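Local coordinates for enoyl-CoA hydratase subunit I (Geobacillus kaustophilus, PDB 2PBP), which probably catalyses the hydration of enoyl-CoA thioesters, as a hydro-lyase of the enoyl-CoA hydratase/isomerase (crotonase) family, at residues 100-105 / 124-129; 53-58 / 96-101. All coordinates share one frame; numbering follows the deposited sequence.

Contact 1: 100-105 / 124-129; sequences AAVNGL and SAAEFG
The methyls of Val102 meet the far end of the Phe128 ring, and their meeting forms the apolar part of this contact. The branch that does most of the touching is CG1, which stands anti to the backbone N (chi1 -172°). Val102 CG1 lies 3.8 Å from Phe128 CE1, approaching the ring obliquely, and the same methyl is 3.8 Å from Ala126 CB, so one branch fills the angle between an aromatic tip and a small side chain. Val102 CG2 adds a contact of 3.9 Å to Phe128 CE1. The ring also meets Phe111, their planes inclined at about 45°, and Phe62 of strand 61-63 packs against Val102.

The crotonase spiral is built from successive ββα units, each placing one strand in the larger sheet and the next in the smaller, and the two segments hold the crossings of two such units: residues 102-105 lead from strand 98-102 to strand 105-107, and residues 124-127 from strand 119-123 to strand 127-129.

The backbones in these links meet through CA-H...O contacts in both directions. Gly104 CA lies 3.4 Å from Ala125 O, and Ala126 CA is 3.3 Å from Gly104 O, a reciprocal pair that brings the two main chains close at the glycine. Beside it, Ala125 CB rests 3.6 Å from Asn103 O.

Farther along the two segments, Leu105 and Glu127 run alongside each other, with Leu105 CD2 3.8 Å from Glu127 OE1. That carboxylate forms a salt bridge with Arg165, which the Leu105 side chain also touches.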
loop_
_atom_site.group_PDB
_atom_site.type_symbol
_atom_site.label_atom_id
_atom_site.label_comp_id
_atom_site.label_asym_id
_atom_site.label_seq_id
_atom_site.Cartn_x
_atom_site.Cartn_y
_atom_site.Cartn_z
ATOM N N ALA A 100 -6.883 15.107 -6.353
ATOM C CA ALA A 100 -6.529 16.089 -7.360
ATOM C C ALA A 100 -7.271 15.740 -8.639
ATOM O O ALA A 100 -7.177 14.618 -9.123
ATOM C CB ALA A 100 -5.019 16.080 -7.613
ATOM N N ALA A 101 -8.035 16.696 -9.158
ATOM C CA ALA A 101 -8.749 16.507 -10.416
ATOM C C ALA A 101 -7.905 17.286 -11.417
ATOM O O ALA A 101 -8.088 18.490 -11.596
ATOM C CB ALA A 101 -10.155 17.092 -10.333
ATOM N N VAL A 102 -6.962 16.596 -12.050
ATOM C CA VAL A 102 -6.055 17.237 -12.995
ATOM C C VAL A 102 -6.694 17.413 -14.369
ATOM O O VAL A 102 -6.759 16.484 -15.171
ATOM C CB VAL A 102 -4.745 16.434 -13.099
ATOM C CG1 VAL A 102 -3.719 17.203 -13.927
ATOM C CG2 VAL A 102 -4.195 16.180 -11.695
ATOM N N ASN A 103 -7.158 18.636 -14.614
ATOM C CA ASN A 103 -7.844 19.023 -15.843
ATOM C C ASN A 103 -6.942 19.357 -17.023
ATOM O O ASN A 103 -7.435 19.603 -18.124
ATOM C CB ASN A 103 -8.725 20.234 -15.565
ATOM C CG ASN A 103 -7.941 21.385 -14.969
ATOM O OD1 ASN A 103 -7.463 21.297 -13.835
ATOM N ND2 ASN A 103 -7.790 22.464 -15.731
ATOM N N GLY A 104 -5.633 19.384 -16.799
ATOM C CA GLY A 104 -4.718 19.707 -17.878
ATOM C C GLY A 104 -3.269 19.651 -17.445
ATOM O O GLY A 104 -2.881 18.765 -16.687
ATOM N N LEU A 105 -2.468 20.596 -17.929
ATOM C CA LEU A 105 -1.052 20.641 -17.589
ATOM C C LEU A 105 -0.806 20.724 -16.088
ATOM O O LEU A 105 -1.404 21.542 -15.391
ATOM C CB LEU A 105 -0.380 21.843 -18.258
ATOM C CG LEU A 105 -0.386 21.953 -19.781
ATOM C CD1 LEU A 105 0.271 23.264 -20.188
ATOM C CD2 LEU A 105 0.345 20.772 -20.395
ATOM N N SER A 124 -8.001 13.524 -20.033
ATOM C CA SER A 124 -7.162 13.106 -21.142
ATOM C C SER A 124 -6.331 14.316 -21.566
ATOM O O SER A 124 -5.353 14.194 -22.297
ATOM C CB SER A 124 -8.030 12.625 -22.309
ATOM O OG SER A 124 -8.765 11.466 -21.965
ATOM N N ALA A 125 -6.737 15.491 -21.096
ATOM C CA ALA A 125 -6.051 16.734 -21.415
ATOM C C ALA A 125 -4.842 16.932 -20.504
ATOM O O ALA A 125 -4.074 17.879 -20.674
ATOM C CB ALA A 125 -7.011 17.911 -21.256
ATOM N N ALA A 126 -4.673 16.031 -19.541
ATOM C CA ALA A 126 -3.583 16.142 -18.577
ATOM C C ALA A 126 -2.226 15.601 -19.006
ATOM O O ALA A 126 -2.121 14.576 -19.679
ATOM C CB ALA A 126 -3.999 15.487 -17.258
ATOM N N GLU A 127 -1.188 16.314 -18.588
ATOM C CA GLU A 127 0.196 15.945 -18.851
ATOM C C GLU A 127 0.948 16.303 -17.579
ATOM O O GLU A 127 0.663 17.320 -16.958
ATOM C CB GLU A 127 0.768 16.729 -20.034
ATOM C CG GLU A 127 0.362 16.185 -21.395
ATOM C CD GLU A 127 1.208 16.756 -22.519
ATOM O OE1 GLU A 127 1.099 17.969 -22.790
ATOM O OE2 GLU A 127 1.987 15.989 -23.128
ATOM N N PHE A 128 1.897 15.460 -17.193
ATOM C CA PHE A 128 2.673 15.679 -15.978
ATOM C C PHE A 128 4.152 15.719 -16.324
ATOM O O PHE A 128 4.619 14.943 -17.156
ATOM C CB PHE A 128 2.424 14.538 -14.989
ATOM C CG PHE A 128 0.976 14.325 -14.657
ATOM C CD1 PHE A 128 0.400 14.958 -13.559
ATOM C CD2 PHE A 128 0.183 13.488 -15.442
ATOM C CE1 PHE A 128 -0.942 14.761 -13.243
ATOM C CE2 PHE A 128 -1.161 13.283 -15.136
ATOM C CZ PHE A 128 -1.726 13.920 -14.033
ATOM N N GLY A 129 4.894 16.614 -15.688
ATOM C CA GLY A 129 6.314 16.684 -15.975
ATOM C C GLY A 129 7.075 17.649 -15.091
ATOM O O GLY A 129 6.476 18.453 -14.375
#

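Contact 2: 53-58 / 96-101; sequences IVLTGR and TPMIAA
Two neighbouring parallel strands of the main crotonase sheet, 52-57 and 98-102, are paired here in regular register, Ile53 beside Met98 and Leu55 beside Ala100. Backbone bonds alternate along the pair: Ile53 N donates to Pro97 O and Ile53 O accepts from Ile99 N (2.7 Å), then Leu55 N donates to Ile99 O and Leu55 O accepts from Ala101 N (2.7 Å). A side chain extends the ladder, for Thr56 OG1, placed anti to its backbone N (chi1 -162°), donates in the carbonyl plane to Ala101 O at 2.7 Å.

On the face of Ile53, Leu55 and Met98, Ile53 CB lies 3.8 Å from Met98 CG, the two side chains running alongside, while Ile53 CD1 crosses to Thr96 CB at 3.8 Å. An alanine in place of Ile53 would probably leave a gap beside Thr96 and Met98, with the bent methionine freer to turn. Helix 31-46 covers this face through Val41 and Phe44; on the other, Val54 CG1 lies 4.2 Å from Ala101 CB, and both side chains touch Thr190 of helix 186-198. The pair thus belongs to the larger sheet of the repeated ββα crotonase spiral, with helices 31-46 and 186-198 on its two faces.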
loop_
_atom_site.group_PDB
_atom_site.type_symbol
_atom_site.label_atom_id
_atom_site.label_comp_id
_atom_site.label_asym_id
_atom_site.label_seq_id
_atom_site.Cartn_x
_atom_site.Cartn_y
_atom_site.Cartn_z
ATOM N N ILE A 53 -11.470 16.632 0.213
ATOM C CA ILE A 53 -11.044 17.885 -0.392
ATOM C C ILE A 53 -10.602 17.580 -1.816
ATOM O O ILE A 53 -9.832 16.648 -2.047
ATOM C CB ILE A 53 -9.854 18.501 0.382
ATOM C CG1 ILE A 53 -10.277 18.821 1.818
ATOM C CG2 ILE A 53 -9.344 19.748 -0.337
ATOM C CD1 ILE A 53 -9.126 19.110 2.779
ATOM N N VAL A 54 -11.102 18.360 -2.767
ATOM C CA VAL A 54 -10.743 18.182 -4.169
ATOM C C VAL A 54 -10.040 19.434 -4.682
ATOM O O VAL A 54 -10.526 20.547 -4.486
ATOM C CB VAL A 54 -11.992 17.921 -5.046
ATOM C CG1 VAL A 54 -11.608 17.919 -6.525
ATOM C CG2 VAL A 54 -12.623 16.589 -4.665
ATOM N N LEU A 55 -8.888 19.242 -5.318
ATOM C CA LEU A 55 -8.128 20.350 -5.881
ATOM C C LEU A 55 -8.218 20.245 -7.395
ATOM O O LEU A 55 -8.086 19.156 -7.956
ATOM C CB LEU A 55 -6.653 20.275 -5.484
ATOM C CG LEU A 55 -6.249 20.233 -4.012
ATOM C CD1 LEU A 55 -4.729 20.286 -3.924
ATOM C CD2 LEU A 55 -6.869 21.399 -3.261
ATOM N N THR A 56 -8.441 21.374 -8.055
ATOM C CA THR A 56 -8.513 21.378 -9.505
ATOM C C THR A 56 -8.173 22.774 -10.018
ATOM O O THR A 56 -8.127 23.733 -9.246
ATOM C CB THR A 56 -9.914 20.952 -9.999
ATOM O OG1 THR A 56 -9.837 20.574 -11.378
ATOM C CG2 THR A 56 -10.912 22.093 -9.850
ATOM N N GLY A 57 -7.922 22.883 -11.316
ATOM C CA GLY A 57 -7.577 24.172 -11.882
ATOM C C GLY A 57 -8.597 24.705 -12.864
ATOM O O GLY A 57 -9.294 23.946 -13.537
ATOM N N ARG A 58 -8.691 26.027 -12.940
ATOM C CA ARG A 58 -9.616 26.671 -13.859
ATOM C C ARG A 58 -8.898 26.843 -15.193
ATOM O O ARG A 58 -7.692 27.079 -15.230
ATOM C CB ARG A 58 -10.038 28.032 -13.303
ATOM C CG ARG A 58 -11.062 28.776 -14.148
ATOM C CD ARG A 58 -11.452 30.093 -13.486
ATOM N NE ARG A 58 -12.111 29.887 -12.199
ATOM C CZ ARG A 58 -12.477 30.871 -11.382
ATOM N NH1 ARG A 58 -12.245 32.134 -11.715
ATOM N NH2 ARG A 58 -13.080 30.595 -10.234
ATOM N N THR A 96 -7.181 15.212 6.184
ATOM C CA THR A 96 -8.417 14.934 5.459
ATOM C C THR A 96 -8.102 14.392 4.065
ATOM O O THR A 96 -7.128 14.805 3.439
ATOM C CB THR A 96 -9.262 16.216 5.314
ATOM O OG1 THR A 96 -9.575 16.728 6.617
ATOM C CG2 THR A 96 -10.552 15.927 4.564
ATOM N N PRO A 97 -8.911 13.438 3.572
ATOM C CA PRO A 97 -8.663 12.888 2.238
ATOM C C PRO A 97 -8.623 13.998 1.187
ATOM O O PRO A 97 -9.482 14.885 1.170
ATOM C CB PRO A 97 -9.839 11.935 2.039
ATOM C CG PRO A 97 -10.053 11.403 3.422
ATOM C CD PRO A 97 -9.954 12.664 4.271
ATOM N N MET A 98 -7.616 13.945 0.320
ATOM C CA MET A 98 -7.450 14.938 -0.735
ATOM C C MET A 98 -7.320 14.295 -2.105
ATOM O O MET A 98 -6.529 13.371 -2.301
ATOM C CB MET A 98 -6.210 15.796 -0.487
ATOM C CG MET A 98 -6.418 16.959 0.452
ATOM S SD MET A 98 -5.455 18.371 -0.126
ATOM C CE MET A 98 -3.790 17.709 0.021
ATOM N N ILE A 99 -8.096 14.805 -3.054
ATOM C CA ILE A 99 -8.084 14.289 -4.416
ATOM C C ILE A 99 -7.753 15.405 -5.397
ATOM O O ILE A 99 -8.274 16.516 -5.291
ATOM C CB ILE A 99 -9.464 13.713 -4.809
ATOM C CG1 ILE A 99 -9.874 12.613 -3.828
ATOM C CG2 ILE A 99 -9.416 13.182 -6.248
ATOM C CD1 ILE A 99 -8.854 11.559 -3.459
ATOM N N ALA A 100 -6.883 15.107 -6.353
ATOM C CA ALA A 100 -6.529 16.089 -7.360
ATOM C C ALA A 100 -7.271 15.740 -8.639
ATOM O O ALA A 100 -7.177 14.618 -9.123
ATOM C CB ALA A 100 -5.019 16.080 -7.613
ATOM N N ALA A 101 -8.035 16.696 -9.158
ATOM C CA ALA A 101 -8.749 16.507 -10.416
ATOM C C ALA A 101 -7.905 17.286 -11.417
ATOM O O ALA A 101 -8.088 18.490 -11.596
ATOM C CB ALA A 101 -10.155 17.092 -10.333
#

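How the contacts relate
Strand 98-102 is common to both contacts, which share Ala100 and Ala101 and have centres about 12 Å apart. Along the chain, segment 53-58 comes first, then 96-101, which runs into 100-105, and finally 124-129. Contact 2 is the deeper, its centre about 6 Å from the centre of the chain, against about 13 Å for that of contact 1, and lies within the six-stranded sheet; contact 1 sits where the chain leaves that sheet for the four-stranded one. They touch directly, since Asn103 OD1 accepts a probable hydrogen bond from Gly57 N at 3.0 Å. The ends of neighbouring strands are thereby tied together where both strands lead on toward the smaller sheet.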